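Side-chain contacts in UL37 (Suid herpesvirus 1, PDB 4K70), which serves as an inner tegument protein of the virion and probably helps control the intracellular trafficking of viral particles: residues 25-30 against 66-71; 256-261 against 310-315; 386-391 against 429-434. All coordinates share one frame; numbering follows the deposited sequence.

Interaction 1 (25-30 against 66-71)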
loop_
_atom_site.group_PDB
_atom_site.type_symbol
_atom_site.label_atom_id
_atom_site.label_comp_id
_atom_site.label_asym_id
_atom_site.label_seq_id
_atom_site.Cartn_x
_atom_site.Cartn_y
_atom_site.Cartn_z
ATOM N N SER A 25 -29.063 -14.311 -24.790
ATOM C CA SER A 25 -29.325 -13.144 -23.941
ATOM C C SER A 25 -28.836 -13.349 -22.509
ATOM O O SER A 25 -28.184 -12.480 -21.936
ATOM C CB SER A 25 -30.818 -12.802 -23.938
ATOM O OG SER A 25 -31.164 -12.035 -25.078
ATOM N N ARG A 26 -29.162 -14.504 -21.942
ATOM C CA ARG A 26 -28.728 -14.863 -20.599
ATOM C C ARG A 26 -27.210 -14.870 -20.464
ATOM O O ARG A 26 -26.664 -14.311 -19.517
ATOM C CB ARG A 26 -29.268 -16.243 -20.244
ATOM C CG ARG A 26 -30.757 -16.341 -20.379
ATOM C CD ARG A 26 -31.435 -15.336 -19.467
ATOM N NE ARG A 26 -32.886 -15.481 -19.503
ATOM C CZ ARG A 26 -33.711 -14.552 -19.971
ATOM N NH1 ARG A 26 -33.224 -13.406 -20.427
ATOM N NH2 ARG A 26 -35.020 -14.767 -19.972
ATOM N N ILE A 27 -26.535 -15.529 -21.401
ATOM C CA ILE A 27 -25.079 -15.608 -21.377
ATOM C C ILE A 27 -24.487 -14.213 -21.545
ATOM O O ILE A 27 -23.551 -13.834 -20.838
ATOM C CB ILE A 27 -24.531 -16.572 -22.462
ATOM C CG1 ILE A 27 -24.984 -18.003 -22.180
ATOM C CG2 ILE A 27 -23.009 -16.498 -22.524
ATOM C CD1 ILE A 27 -24.644 -18.992 -23.271
ATOM N N LEU A 28 -25.055 -13.443 -22.468
ATOM C CA LEU A 28 -24.610 -12.075 -22.707
ATOM C C LEU A 28 -24.770 -11.226 -21.450
ATOM O O LEU A 28 -23.979 -10.311 -21.209
ATOM C CB LEU A 28 -25.376 -11.448 -23.877
ATOM C CG LEU A 28 -25.100 -12.020 -25.271
ATOM C CD1 LEU A 28 -26.067 -11.432 -26.289
ATOM C CD2 LEU A 28 -23.654 -11.785 -25.698
ATOM N N GLU A 29 -25.783 -11.533 -20.647
ATOM C CA GLU A 29 -26.002 -10.805 -19.398
ATOM C C GLU A 29 -24.910 -11.117 -18.382
ATOM O O GLU A 29 -24.437 -10.226 -17.668
ATOM C CB GLU A 29 -27.379 -11.125 -18.817
ATOM C CG GLU A 29 -28.521 -10.492 -19.591
ATOM C CD GLU A 29 -29.827 -11.246 -19.433
ATOM O OE1 GLU A 29 -29.996 -11.939 -18.405
ATOM O OE2 GLU A 29 -30.677 -11.148 -20.348
ATOM N N PHE A 30 -24.510 -12.383 -18.322
ATOM C CA PHE A 30 -23.420 -12.779 -17.447
ATOM C C PHE A 30 -22.145 -12.065 -17.875
ATOM O O PHE A 30 -21.392 -11.567 -17.036
ATOM C CB PHE A 30 -23.233 -14.290 -17.469
ATOM C CG PHE A 30 -22.041 -14.764 -16.692
ATOM C CD1 PHE A 30 -22.061 -14.783 -15.307
ATOM C CD2 PHE A 30 -20.903 -15.200 -17.349
ATOM C CE1 PHE A 30 -20.958 -15.225 -14.588
ATOM C CE2 PHE A 30 -19.800 -15.641 -16.640
ATOM C CZ PHE A 30 -19.827 -15.656 -15.256
ATOM N N ALA A 66 -19.876 -21.148 -26.395
ATOM C CA ALA A 66 -18.531 -21.689 -26.518
ATOM C C ALA A 66 -17.589 -20.883 -25.633
ATOM O O ALA A 66 -16.824 -21.444 -24.841
ATOM C CB ALA A 66 -18.076 -21.631 -27.965
ATOM N N VAL A 67 -17.658 -19.566 -25.787
ATOM C CA VAL A 67 -16.843 -18.623 -25.020
ATOM C C VAL A 67 -17.083 -18.751 -23.520
ATOM O O VAL A 67 -16.133 -18.835 -22.726
ATOM C CB VAL A 67 -17.122 -17.170 -25.457
ATOM C CG1 VAL A 67 -16.496 -16.171 -24.480
ATOM C CG2 VAL A 67 -16.608 -16.939 -26.872
ATOM N N LEU A 68 -18.355 -18.774 -23.137
ATOM C CA LEU A 68 -18.715 -18.939 -21.736
ATOM C C LEU A 68 -18.061 -20.193 -21.161
ATOM O O LEU A 68 -17.299 -20.113 -20.197
ATOM C CB LEU A 68 -20.235 -19.003 -21.568
ATOM C CG LEU A 68 -20.777 -19.295 -20.163
ATOM C CD1 LEU A 68 -20.472 -18.140 -19.205
ATOM C CD2 LEU A 68 -22.270 -19.566 -20.218
ATOM N N ALA A 69 -18.349 -21.348 -21.757
ATOM C CA ALA A 69 -17.870 -22.620 -21.226
ATOM C C ALA A 69 -16.355 -22.684 -21.151
ATOM O O ALA A 69 -15.790 -23.108 -20.139
ATOM C CB ALA A 69 -18.394 -23.767 -22.061
ATOM N N GLU A 70 -15.698 -22.281 -22.237
ATOM C CA GLU A 70 -14.243 -22.335 -22.311
ATOM C C GLU A 70 -13.527 -21.325 -21.390
ATOM O O GLU A 70 -12.411 -21.594 -20.917
ATOM C CB GLU A 70 -13.778 -22.170 -23.764
ATOM C CG GLU A 70 -13.950 -23.441 -24.604
ATOM C CD GLU A 70 -13.338 -23.332 -26.006
ATOM O OE1 GLU A 70 -13.358 -22.232 -26.595
ATOM O OE2 GLU A 70 -12.841 -24.363 -26.514
ATOM N N ASN A 71 -14.159 -20.179 -21.134
ATOM C CA ASN A 71 -13.545 -19.139 -20.295
ATOM C C ASN A 71 -14.232 -18.865 -18.948
ATOM O O ASN A 71 -13.942 -17.862 -18.274
ATOM C CB ASN A 71 -13.421 -17.846 -21.089
ATOM C CG ASN A 71 -12.651 -18.034 -22.375
ATOM O OD1 ASN A 71 -11.422 -17.939 -22.401
ATOM N ND2 ASN A 71 -13.372 -18.318 -23.455
#

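Interaction 2 (256-261 against 310-315). With NA (sodium ion), chain J.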
loop_
_atom_site.group_PDB
_atom_site.type_symbol
_atom_site.label_atom_id
_atom_site.label_comp_id
_atom_site.label_asym_id
_atom_site.label_seq_id
_atom_site.Cartn_x
_atom_site.Cartn_y
_atom_site.Cartn_z
ATOM N N THR A 256 12.609 23.436 33.746
ATOM C CA THR A 256 11.698 22.300 33.768
ATOM C C THR A 256 11.209 22.048 32.353
ATOM O O THR A 256 10.980 22.996 31.607
ATOM C CB THR A 256 10.470 22.579 34.647
ATOM O OG1 THR A 256 10.895 22.962 35.958
ATOM C CG2 THR A 256 9.589 21.339 34.744
ATOM N N PRO A 257 11.064 20.768 31.978
ATOM C CA PRO A 257 10.412 20.389 30.722
ATOM C C PRO A 257 9.090 21.138 30.576
ATOM O O PRO A 257 8.267 21.074 31.486
ATOM C CB PRO A 257 10.162 18.890 30.914
ATOM C CG PRO A 257 11.320 18.448 31.754
ATOM C CD PRO A 257 11.592 19.595 32.701
ATOM N N ARG A 258 8.907 21.846 29.460
ATOM C CA ARG A 258 7.751 22.729 29.263
ATOM C C ARG A 258 6.650 22.070 28.426
ATOM O O ARG A 258 5.475 22.096 28.797
ATOM C CB ARG A 258 8.194 24.035 28.588
ATOM C CG ARG A 258 9.407 24.718 29.225
ATOM C CD ARG A 258 10.143 25.648 28.230
ATOM N NE ARG A 258 10.672 24.915 27.076
ATOM C CZ ARG A 258 11.528 25.419 26.187
ATOM N NH1 ARG A 258 11.956 24.670 25.169
ATOM N NH2 ARG A 258 11.969 26.668 26.310
ATOM N N THR A 259 7.028 21.485 27.292
ATOM C CA THR A 259 6.056 20.836 26.408
ATOM C C THR A 259 5.937 19.337 26.679
ATOM O O THR A 259 6.774 18.759 27.379
ATOM C CB THR A 259 6.409 21.072 24.920
ATOM O OG1 THR A 259 7.594 20.342 24.576
ATOM C CG2 THR A 259 6.642 22.558 24.664
ATOM N N ALA A 260 4.892 18.714 26.131
ATOM C CA ALA A 260 4.686 17.272 26.272
ATOM C C ALA A 260 5.881 16.502 25.731
ATOM O O ALA A 260 6.261 15.459 26.270
ATOM C CB ALA A 260 3.417 16.836 25.557
ATOM N N VAL A 261 6.468 17.017 24.656
ATOM C CA VAL A 261 7.659 16.415 24.085
ATOM C C VAL A 261 8.795 16.437 25.100
ATOM O O VAL A 261 9.423 15.411 25.374
ATOM C CB VAL A 261 8.124 17.157 22.795
ATOM C CG1 VAL A 261 9.478 16.635 22.347
ATOM C CG2 VAL A 261 7.101 16.993 21.681
ATOM N N ALA A 310 14.163 22.041 17.249
ATOM C CA ALA A 310 13.824 22.394 15.881
ATOM C C ALA A 310 12.541 23.212 15.847
ATOM O O ALA A 310 12.377 24.079 14.991
ATOM C CB ALA A 310 13.694 21.135 15.024
ATOM N N ALA A 311 11.651 22.953 16.801
ATOM C CA ALA A 311 10.390 23.687 16.901
ATOM C C ALA A 311 10.499 25.035 17.656
ATOM O O ALA A 311 9.593 25.847 17.598
ATOM C CB ALA A 311 9.302 22.802 17.540
ATOM N N ASP A 312 11.605 25.272 18.351
ATOM C CA ASP A 312 11.754 26.493 19.129
ATOM C C ASP A 312 12.306 27.615 18.248
ATOM O O ASP A 312 13.446 28.040 18.410
ATOM C CB ASP A 312 12.685 26.255 20.310
ATOM C CG ASP A 312 12.534 27.320 21.392
ATOM O OD1 ASP A 312 11.781 28.292 21.176
ATOM O OD2 ASP A 312 13.178 27.194 22.450
ATOM N N LEU A 313 11.476 28.097 17.332
ATOM C CA LEU A 313 11.938 28.907 16.214
ATOM C C LEU A 313 12.403 30.300 16.629
ATOM O O LEU A 313 13.141 30.974 15.890
ATOM C CB LEU A 313 10.840 29.000 15.158
ATOM C CG LEU A 313 10.486 27.659 14.498
ATOM C CD1 LEU A 313 9.301 27.819 13.572
ATOM C CD2 LEU A 313 11.679 27.126 13.741
ATOM N N ASP A 314 11.974 30.740 17.805
ATOM C CA ASP A 314 12.394 32.051 18.286
ATOM C C ASP A 314 13.851 32.040 18.699
ATOM O O ASP A 314 14.508 33.070 18.689
ATOM C CB ASP A 314 11.515 32.507 19.456
ATOM C CG ASP A 314 10.128 32.896 19.011
ATOM O OD1 ASP A 314 10.011 33.464 17.904
ATOM O OD2 ASP A 314 9.157 32.630 19.753
ATOM N N HIS A 315 14.351 30.870 19.073
ATOM C CA HIS A 315 15.677 30.775 19.675
ATOM C C HIS A 315 16.671 30.098 18.748
ATOM O O HIS A 315 17.850 30.458 18.717
ATOM C CB HIS A 315 15.617 29.987 20.991
ATOM C CG HIS A 315 14.925 30.716 22.096
ATOM N ND1 HIS A 315 13.556 30.714 22.245
ATOM C CD2 HIS A 315 15.415 31.484 23.100
ATOM C CE1 HIS A 315 13.228 31.448 23.296
ATOM N NE2 HIS A 315 14.338 31.927 23.832
HETATM NA NA NA J . 19.258 31.554 16.902
#

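Interaction 3 (386-391 against 429-434). With CA (calcium ion), chain D; NA (sodium ion), chain F.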
loop_
_atom_site.group_PDB
_atom_site.type_symbol
_atom_site.label_atom_id
_atom_site.label_comp_id
_atom_site.label_asym_id
_atom_site.label_seq_id
_atom_site.Cartn_x
_atom_site.Cartn_y
_atom_site.Cartn_z
ATOM N N ASP A 386 1.798 3.684 3.939
ATOM C CA ASP A 386 1.188 2.398 4.308
ATOM C C ASP A 386 0.342 1.818 3.185
ATOM O O ASP A 386 0.109 0.612 3.133
ATOM C CB ASP A 386 0.375 2.480 5.631
ATOM C CG ASP A 386 -0.958 3.217 5.473
ATOM O OD1 ASP A 386 -0.978 4.464 5.596
ATOM O OD2 ASP A 386 -1.990 2.547 5.235
ATOM N N ASP A 387 -0.095 2.668 2.265
ATOM C CA ASP A 387 -1.002 2.229 1.223
ATOM C C ASP A 387 -0.250 1.915 -0.059
ATOM O O ASP A 387 -0.820 1.355 -0.989
ATOM C CB ASP A 387 -2.013 3.321 0.934
ATOM C CG ASP A 387 -2.822 3.681 2.152
ATOM O OD1 ASP A 387 -3.656 2.842 2.559
ATOM O OD2 ASP A 387 -2.616 4.786 2.688
ATOM N N TYR A 388 1.029 2.264 -0.089
ATOM C CA TYR A 388 1.783 2.271 -1.340
ATOM C C TYR A 388 1.859 0.904 -2.023
ATOM O O TYR A 388 2.293 -0.079 -1.419
ATOM C CB TYR A 388 3.197 2.791 -1.122
ATOM C CG TYR A 388 3.891 3.040 -2.439
ATOM C CD1 TYR A 388 4.569 2.019 -3.101
ATOM C CD2 TYR A 388 3.825 4.283 -3.043
ATOM C CE1 TYR A 388 5.177 2.239 -4.324
ATOM C CE2 TYR A 388 4.439 4.518 -4.254
ATOM C CZ TYR A 388 5.110 3.491 -4.893
ATOM O OH TYR A 388 5.713 3.746 -6.094
ATOM N N GLY A 389 1.451 0.862 -3.287
ATOM C CA GLY A 389 1.564 -0.349 -4.075
ATOM C C GLY A 389 1.186 -0.161 -5.529
ATOM O O GLY A 389 0.874 0.950 -5.965
ATOM N N PRO A 390 1.203 -1.259 -6.295
ATOM C CA PRO A 390 1.052 -1.137 -7.742
ATOM C C PRO A 390 -0.370 -1.350 -8.244
ATOM O O PRO A 390 -0.539 -1.684 -9.416
ATOM C CB PRO A 390 1.956 -2.255 -8.261
ATOM C CG PRO A 390 1.809 -3.331 -7.216
ATOM C CD PRO A 390 1.669 -2.601 -5.895
ATOM N N GLY A 391 -1.371 -1.150 -7.396
ATOM C CA GLY A 391 -2.738 -1.436 -7.790
ATOM C C GLY A 391 -3.774 -0.342 -7.569
ATOM O O GLY A 391 -3.453 0.811 -7.273
ATOM N N HIS A 429 6.057 13.515 -7.436
ATOM C CA HIS A 429 7.335 13.131 -8.014
ATOM C C HIS A 429 7.853 11.810 -7.444
ATOM O O HIS A 429 8.530 11.038 -8.126
ATOM C CB HIS A 429 8.382 14.242 -7.834
ATOM C CG HIS A 429 9.560 14.101 -8.756
ATOM N ND1 HIS A 429 9.458 14.301 -10.117
ATOM C CD2 HIS A 429 10.842 13.741 -8.519
ATOM C CE1 HIS A 429 10.638 14.082 -10.677
ATOM N NE2 HIS A 429 11.496 13.746 -9.731
ATOM N N CYS A 430 7.527 11.540 -6.192
ATOM C CA CYS A 430 8.086 10.374 -5.528
ATOM C C CYS A 430 7.025 9.347 -5.145
ATOM O O CYS A 430 7.318 8.151 -5.082
ATOM C CB CYS A 430 8.927 10.790 -4.313
ATOM S SG CYS A 430 8.054 11.890 -3.103
ATOM N N MET A 431 5.786 9.800 -4.950
ATOM C CA MET A 431 4.732 8.932 -4.421
ATOM C C MET A 431 3.570 8.639 -5.374
ATOM O O MET A 431 2.666 7.868 -5.018
ATOM C CB MET A 431 4.171 9.495 -3.104
ATOM C CG MET A 431 5.212 9.697 -2.017
ATOM S SD MET A 431 6.010 8.162 -1.511
ATOM C CE MET A 431 4.736 7.306 -0.564
ATOM N N ALA A 432 3.579 9.248 -6.561
ATOM C CA ALA A 432 2.494 9.035 -7.521
ATOM C C ALA A 432 2.320 7.544 -7.782
ATOM O O ALA A 432 3.304 6.811 -7.834
ATOM C CB ALA A 432 2.767 9.766 -8.832
ATOM N N PRO A 433 1.063 7.094 -7.913
ATOM C CA PRO A 433 0.770 5.700 -8.242
ATOM C C PRO A 433 1.388 5.329 -9.594
ATOM O O PRO A 433 1.303 6.115 -10.536
ATOM C CB PRO A 433 -0.747 5.693 -8.341
ATOM C CG PRO A 433 -1.187 6.749 -7.412
ATOM C CD PRO A 433 -0.170 7.849 -7.613
ATOM N N ARG A 434 2.017 4.162 -9.669
ATOM C CA ARG A 434 2.577 3.663 -10.935
ATOM C C ARG A 434 2.056 2.258 -11.285
ATOM O O ARG A 434 2.842 1.342 -11.539
ATOM C CB ARG A 434 4.105 3.668 -10.866
ATOM C CG ARG A 434 4.700 5.081 -10.811
ATOM C CD ARG A 434 6.069 5.145 -10.114
ATOM N NE ARG A 434 6.482 6.540 -9.881
ATOM C CZ ARG A 434 7.581 6.924 -9.226
ATOM N NH1 ARG A 434 8.432 6.033 -8.726
ATOM N NH2 ARG A 434 7.832 8.219 -9.070
HETATM CA CA CA D . -2.612 5.918 4.674
HETATM NA NA NA F . 1.148 5.622 6.998
HETATM O O HOH W 1 2.780 2.454 -7.568
HETATM O O HOH W 2 -4.011 7.471 3.466
#

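Interaction 1 (25-30 against 66-71)
Packing between two helices, 20-32 and 63-78, in the helical N-terminal half of UL37 brings the side chain of L68 against I27 and F30. No hydrogen bond or salt bridge crosses between 25-30 and 66-71; the contact is wholly apolar, and its three touching residues are all buried. L68 is the shared partner, and its two methyl branches divide the work. CD2 goes to I27, lying 3.7 Å from I27 CG1, and the CB of L68 is 3.9 Å from I27 CG2, so the isoleucine straddles this side of the leucine with both its branches. The other methyl, L68 CD1, reaches the CD2-CE2 bond of the F30 ring, 3.5 Å from F30 CD2 and 3.6 Å from F30 CE2. It comes in obliquely, and the two side chains run at about a right angle to each other. The phenylalanine gets there with CG anti to its own backbone N (chi1 174°), which swings the ring away from its helix and across to L68. In this all-helical fold F30 and L68 also pack on other helices: both touch L8 of helix 4-12, and L68 touches A53 of helix 39-60, while R79 makes a cation-pi contact with the F30 ring. The helices come close here: I27 CA and L68 CA, the nearest such pair, are 7.2 Å apart. Beside L68 on its own helix, N71 ND2 donates to V67 O at 2.9 Å, in the carbonyl plane and on a lone pair; V67 O also accepts from N71 N, so two N-H groups of one residue grip a single carbonyl.

Interaction 2 (256-261 against 310-315)
R258 and D312 face each other across a long salt bridge at the surface, joining the loop that leads into helix 260-271 to the inverse gamma turn centred on D312, just after helix 307-311. The evidence for a loose pairing is geometric: R258 NH1 lies 3.9 Å from D312 OD2, R258 NH2 is 4.1 Å from the same oxygen, and no hydrogen bond crosses between the segments. The carboxylate oxygen sits at the edge of the guanidinium, near its plane, yet the two flat groups are turned 79° apart, so they do not make the coplanar, two-pronged pairing. The side chains as a whole cross at about a right angle. A bend at chi3 (-62°) in the arginine chain helps set this approach. Stronger polar partners lie nearby: E262 forms a salt bridge with R258 NH1, while T290 OG1 hydrogen-bonds to both R258 NH1 and D312 OD2 and so bridges the pair. The other carboxylate oxygen is used within its own segment, where H315 ND1 donates to D312 OD1 at 3.2 Å. That donor comes from above the carboxylate plane, 42° out of it. Both D312 and D314 are calcium ligands in a structure of this protein, although no calcium occupies that site in this chain. The backbone O of H315 also binds a sodium ion at 2.5 Å, with Q292 OE1 as another ligand.

Interaction 3 (386-391 against 429-434)
Apolar contact between Y388 and M431 brings the loop after helix 366-385 against the end of helix 422-431. The methyl M431 CE lies 4.0 Å from Y388 CD2, and the two side chains meet at a slant. Bends at chi2 (-62°) and chi3 (-73°) bring the M431 methyl to the ring. Y388 has CG anti to its backbone N (chi1 -170°), which carries the ring from the loop to the helix end. P333 of helix 333-342 touches both side chains. At the far end of the ring, the aliphatic CD of R434 lies 4.3 Å from Y388 OH, while the guanidinium is engaged elsewhere, R434 NH2 hydrogen-bonding to A331 O.

No direct hydrogen bond joins the segments. M431 O stands near the ring plane at its edge, 3.9 Å from Y388 CE2, and accepts a hydrogen bond from Y394 OH.

One water makes a polar link between the two backbones: it donates to G389 O at 2.9 Å and accepts from R434 N at 2.8 Å.

Metal bonds occupy the start of the loop. Calcium is bound by D386 OD1 at 2.4 Å and D387 OD2 at 2.3 Å, with a water and the backbone O of R383 as further ligands. D386 OD1 is also bonded to a sodium ion that H382 O binds as well, so one carboxylate oxygen bridges two cations. Consecutive aspartates together with the carbonyl of R383 in the last turn of helix 366-385 form a calcium site at a helix C terminus, directly preceding the tyrosine that packs on helix 422-431.

From the N terminus, interaction 1 comes first: 25-30 meets 66-71 and closes a largely helical loop containing the whole of helix 39-60. Interaction 2 follows, 256-261 with 310-315, joining the loop before helix 260-271 to the turn after helix 307-311 across a mostly non-helical span. Interaction 3, 386-391 with 429-434, closes a loop carrying helices 392-402, 405-409 and the start of 422-431, and ties the loop after helix 366-385 to the end of helix 422-431. The three are in series, so none nests in or crosses another. Interactions 1 and 2 lie on opposite sides of the chain's centre, their centres 68 Å apart, whereas interaction 3 is centred about 7 Å from it.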